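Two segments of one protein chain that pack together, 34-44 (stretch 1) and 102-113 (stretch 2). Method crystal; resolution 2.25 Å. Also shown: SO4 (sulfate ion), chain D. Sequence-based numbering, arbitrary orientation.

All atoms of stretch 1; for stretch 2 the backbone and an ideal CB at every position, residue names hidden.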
# COMPACT_ATOMS: atom_id res chain seq x y z
N SER A 34 -10.97 16.58 -27.85
CA SER A 34 -9.60 16.60 -27.33
C SER A 34 -9.48 15.61 -26.18
O SER A 34 -8.48 14.91 -26.10
CB SER A 34 -9.17 17.98 -26.88
OG SER A 34 -9.11 18.82 -28.02
N TRP A 35 -10.52 15.54 -25.33
CA TRP A 35 -10.55 14.64 -24.18
C TRP A 35 -10.57 13.21 -24.67
O TRP A 35 -9.73 12.42 -24.23
CB TRP A 35 -11.73 14.97 -23.27
CG TRP A 35 -11.88 14.04 -22.09
CD1 TRP A 35 -11.17 14.06 -20.93
CD2 TRP A 35 -12.84 12.97 -21.96
NE1 TRP A 35 -11.63 13.08 -20.07
CE2 TRP A 35 -12.67 12.42 -20.68
CE3 TRP A 35 -13.83 12.45 -22.81
CZ2 TRP A 35 -13.45 11.35 -20.21
CZ3 TRP A 35 -14.62 11.41 -22.34
CH2 TRP A 35 -14.42 10.87 -21.06
N LYS A 36 -11.45 12.89 -25.65
CA LYS A 36 -11.53 11.55 -26.25
C LYS A 36 -10.17 11.10 -26.84
O LYS A 36 -9.78 9.95 -26.67
CB LYS A 36 -12.61 11.53 -27.34
CG LYS A 36 -12.87 10.17 -27.98
CD LYS A 36 -14.21 10.13 -28.75
CE LYS A 36 -14.10 10.54 -30.19
NZ LYS A 36 -13.47 9.50 -31.04
N SER A 37 -9.44 12.02 -27.50
CA SER A 37 -8.16 11.77 -28.15
C SER A 37 -7.05 11.36 -27.15
O SER A 37 -6.01 10.84 -27.58
CB SER A 37 -7.70 12.99 -28.95
OG SER A 37 -7.08 13.96 -28.11
N ARG A 38 -7.28 11.59 -25.83
CA ARG A 38 -6.30 11.24 -24.79
C ARG A 38 -6.43 9.76 -24.34
O ARG A 38 -5.57 9.26 -23.62
CB ARG A 38 -6.40 12.23 -23.62
CG ARG A 38 -5.76 13.61 -23.95
CD ARG A 38 -4.24 13.50 -24.14
NE ARG A 38 -3.67 12.76 -23.02
CZ ARG A 38 -3.05 11.58 -23.07
NH1 ARG A 38 -2.67 11.07 -24.23
NH2 ARG A 38 -2.72 10.96 -21.95
N PHE A 39 -7.48 9.05 -24.80
CA PHE A 39 -7.70 7.63 -24.49
C PHE A 39 -6.96 6.77 -25.48
O PHE A 39 -6.73 7.21 -26.62
CB PHE A 39 -9.21 7.29 -24.49
CG PHE A 39 -9.92 7.74 -23.24
CD1 PHE A 39 -10.25 9.08 -23.05
CD2 PHE A 39 -10.20 6.84 -22.22
CE1 PHE A 39 -10.87 9.51 -21.87
CE2 PHE A 39 -10.83 7.27 -21.04
CZ PHE A 39 -11.17 8.59 -20.87
N THR A 40 -6.57 5.54 -25.07
CA THR A 40 -5.95 4.58 -25.99
C THR A 40 -6.84 4.45 -27.25
O THR A 40 -8.07 4.50 -27.11
CB THR A 40 -5.77 3.20 -25.34
OG1 THR A 40 -7.04 2.55 -25.25
CG2 THR A 40 -5.13 3.27 -23.97
N LYS A 41 -6.24 4.31 -28.45
CA LYS A 41 -6.96 4.20 -29.71
C LYS A 41 -8.13 3.20 -29.63
O LYS A 41 -9.24 3.53 -30.05
CB LYS A 41 -6.00 3.78 -30.86
CG LYS A 41 -4.86 4.77 -31.14
CD LYS A 41 -3.86 4.20 -32.16
CE LYS A 41 -2.70 5.14 -32.45
NZ LYS A 41 -1.87 4.65 -33.59
N ASP A 42 -7.89 2.01 -29.01
CA ASP A 42 -8.87 0.94 -28.88
C ASP A 42 -10.07 1.30 -27.97
O ASP A 42 -11.12 0.68 -28.11
CB ASP A 42 -8.19 -0.34 -28.38
CG ASP A 42 -8.83 -1.62 -28.89
OD1 ASP A 42 -8.91 -1.80 -30.14
OD2 ASP A 42 -9.25 -2.44 -28.04
N LEU A 43 -9.95 2.26 -27.05
CA LEU A 43 -11.09 2.60 -26.18
C LEU A 43 -11.87 3.87 -26.61
O LEU A 43 -12.95 4.10 -26.06
CB LEU A 43 -10.64 2.78 -24.71
CG LEU A 43 -10.14 1.53 -23.99
CD1 LEU A 43 -9.41 1.91 -22.75
CD2 LEU A 43 -11.29 0.57 -23.65
N GLN A 44 -11.33 4.68 -27.54
CA GLN A 44 -11.97 5.94 -27.96
C GLN A 44 -13.41 5.70 -28.44
O GLN A 44 -14.33 6.40 -28.00
CB GLN A 44 -11.15 6.65 -29.05
CG GLN A 44 -9.85 7.24 -28.53
CD GLN A 44 -9.09 8.02 -29.56
OE1 GLN A 44 -9.66 8.54 -30.53
NE2 GLN A 44 -7.79 8.17 -29.35
N UNK A 102 -6.32 6.16 -15.01
CA UNK A 102 -5.46 5.02 -15.26
C UNK A 102 -4.92 5.10 -16.67
O UNK A 102 -5.61 5.56 -17.57
CB UNK A 102 -6.21 3.70 -15.04
N UNK A 103 -3.68 4.66 -16.84
CA UNK A 103 -2.95 4.73 -18.10
C UNK A 103 -2.40 3.41 -18.52
O UNK A 103 -2.00 2.59 -17.68
CB UNK A 103 -1.81 5.74 -18.00
N UNK A 104 -2.24 3.25 -19.84
CA UNK A 104 -1.47 2.13 -20.35
C UNK A 104 0.01 2.61 -20.38
O UNK A 104 0.29 3.79 -20.06
CB UNK A 104 -1.97 1.69 -21.73
N UNK A 105 0.95 1.72 -20.75
CA UNK A 105 2.37 2.07 -20.75
C UNK A 105 2.70 3.20 -21.75
O UNK A 105 3.69 3.91 -21.53
CB UNK A 105 3.20 0.83 -21.08
N UNK A 106 1.87 3.39 -22.81
CA UNK A 106 2.05 4.49 -23.78
C UNK A 106 1.53 5.81 -23.23
O UNK A 106 1.55 6.81 -23.94
CB UNK A 106 1.34 4.17 -25.09
N UNK A 107 1.04 5.81 -21.98
CA UNK A 107 0.57 7.02 -21.26
C UNK A 107 -0.70 7.62 -21.87
O UNK A 107 -0.94 8.85 -21.81
CB UNK A 107 1.67 8.08 -21.25
N UNK A 108 -1.56 6.73 -22.37
CA UNK A 108 -2.89 7.13 -22.86
C UNK A 108 -3.91 6.60 -21.86
O UNK A 108 -3.67 5.59 -21.25
CB UNK A 108 -3.16 6.60 -24.27
N UNK A 109 -5.02 7.30 -21.66
CA UNK A 109 -6.02 6.88 -20.67
C UNK A 109 -6.73 5.57 -20.99
O UNK A 109 -7.08 5.30 -22.14
CB UNK A 109 -7.07 7.98 -20.52
N UNK A 110 -6.98 4.77 -19.94
CA UNK A 110 -7.80 3.56 -20.07
C UNK A 110 -9.03 3.77 -19.18
O UNK A 110 -10.00 3.03 -19.29
CB UNK A 110 -7.03 2.30 -19.68
N UNK A 111 -8.98 4.79 -18.31
CA UNK A 111 -10.04 5.07 -17.33
C UNK A 111 -9.91 6.50 -16.83
O UNK A 111 -8.80 6.99 -16.61
CB UNK A 111 -9.98 4.09 -16.16
N UNK A 112 -11.04 7.15 -16.62
CA UNK A 112 -11.10 8.53 -16.13
C UNK A 112 -12.36 8.66 -15.33
O UNK A 112 -13.44 8.55 -15.91
CB UNK A 112 -11.06 9.55 -17.27
N UNK A 113 -12.24 8.90 -14.02
CA UNK A 113 -13.41 9.02 -13.13
C UNK A 113 -13.24 10.20 -12.17
O UNK A 113 -12.18 10.37 -11.57
CB UNK A 113 -13.62 7.73 -12.34
S SO4 D . -2.13 3.25 -27.35
O1 SO4 D . -2.32 1.80 -27.36
O2 SO4 D . -0.81 3.54 -27.93
O3 SO4 D . -3.25 3.92 -28.14
O4 SO4 D . -2.12 3.73 -26.00

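Position 102 has nothing of stretch 1 within 5.5 Å of its ideal CB, so many residues would suit. It is A102.

Position 103 is extended, and its CB points sideways. Only a long side chain could approach the R38 guanidinium. It is Y103, whose ring edge meets that group, CE1 lying 3.7 Å from R38 NH2.

Position 104 points toward stretch 1, its ideal CB 4.2 Å from T40 CG2. A type I turn begins here, so a short acceptor such as Asp, Asn or Ser could take the backbone N of position 108; the nearby sulfate would favour a group that can donate. It is D104. D104 OD1 accepts from the backbone N of position 108 at 3.1 Å, bracing the loop one residue past the turn. D104 OD2 lies 3.1 Å from T40 CG2 and 2.6 Å from sulfate O4.

Positions 105 and 106 form the middle of the turn, with no stretch 1 atom near either ideal CB. Polar residues would fit. They are E105 and D106; D106 OD2 comes within 2.7 Å of sulfate O2.

Position 107 has positive phi (67°), which favours Gly, Asn or Asp, and its CB points away. It is M107, a selenomethionine. R38 NH2 donates to M107 O at 2.8 Å.

Position 108 points toward stretch 1, its ideal CB 3.7 Å from T40 N. The R38 guanidinium and the sulfate are both near. Asp or Asn could accept from the arginine; Asn could also donate to the anion. It is N108, which does both: OD1 accepts from R38 NH1 at 2.9 Å, and ND2 donates to sulfate O4 at 2.8 Å.

Position 109 bridges F39 through its backbone: its N donates to R38 O at 2.8 Å, and its O accepts from T40 N at 3.0 Å. The ideal CB is 3.7 Å from F39 CD2, so Leu, Ile, Val or Met would suit. It is L109. CB sits over the F39 ring face, 3.8 Å from the centroid, and CD1 is 3.7 Å from F39 CE1.

Position 110 points away overall, yet its ideal CB is 3.9 Å from L43 CD1. A modest apolar residue would suit. It is V110, with CG1 3.6 Å from T40 CG2.

Position 112 points toward F39 CZ and the W35 indole. A large apolar or aromatic residue would suit. It is F112, whose ring face receives the W35 edge, planes at 88°. W35 NE1 is 3.8 Å from F112 CD2.

Positions 111 and 113 point away, so many residues would do. They are S111 and T113.

Stretch 2 102-113: AYDEDMNLVSFT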
# COMPACT_ATOMS: atom_id res chain seq x y z
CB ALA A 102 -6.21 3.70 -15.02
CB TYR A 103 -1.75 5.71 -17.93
CG TYR A 103 -2.18 7.15 -17.72
CD1 TYR A 103 -2.54 7.95 -18.80
CD2 TYR A 103 -2.25 7.70 -16.44
CE1 TYR A 103 -2.92 9.28 -18.62
CE2 TYR A 103 -2.62 9.03 -16.25
CZ TYR A 103 -2.97 9.82 -17.34
OH TYR A 103 -3.38 11.11 -17.19
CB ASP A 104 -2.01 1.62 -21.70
CG ASP A 104 -1.88 2.54 -22.90
OD1 ASP A 104 -1.30 3.65 -22.76
OD2 ASP A 104 -2.29 2.13 -23.99
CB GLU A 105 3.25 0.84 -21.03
CG GLU A 105 3.31 -0.13 -19.86
CD GLU A 105 4.33 0.13 -18.77
OE1 GLU A 105 5.00 1.19 -18.81
OE2 GLU A 105 4.43 -0.69 -17.83
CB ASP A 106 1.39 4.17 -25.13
CG ASP A 106 2.11 3.08 -25.91
OD1 ASP A 106 3.25 2.73 -25.52
OD2 ASP A 106 1.55 2.60 -26.91
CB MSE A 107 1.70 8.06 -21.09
CG MSE A 107 2.75 7.60 -20.04
SE MSE A 107 1.97 7.22 -18.28
CE MSE A 107 1.10 8.91 -17.87
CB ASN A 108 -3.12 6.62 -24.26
CG ASN A 108 -2.13 7.23 -25.22
OD1 ASN A 108 -1.90 8.43 -25.23
ND2 ASN A 108 -1.55 6.42 -26.07
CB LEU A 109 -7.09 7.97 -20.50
CG LEU A 109 -6.64 9.31 -19.90
CD1 LEU A 109 -7.70 10.40 -20.20
CD2 LEU A 109 -6.38 9.18 -18.39
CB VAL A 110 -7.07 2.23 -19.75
CG1 VAL A 110 -5.98 1.94 -20.78
CG2 VAL A 110 -6.50 2.22 -18.33
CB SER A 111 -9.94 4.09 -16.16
OG SER A 111 -10.99 4.32 -15.24
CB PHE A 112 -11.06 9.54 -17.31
CG PHE A 112 -11.02 11.00 -16.91
CD1 PHE A 112 -12.16 11.66 -16.46
CD2 PHE A 112 -9.84 11.74 -17.02
CE1 PHE A 112 -12.12 13.01 -16.10
CE2 PHE A 112 -9.80 13.09 -16.66
CZ PHE A 112 -10.94 13.70 -16.17
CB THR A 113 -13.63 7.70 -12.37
OG1 THR A 113 -14.07 6.73 -13.31
CG2 THR A 113 -14.65 7.81 -11.27
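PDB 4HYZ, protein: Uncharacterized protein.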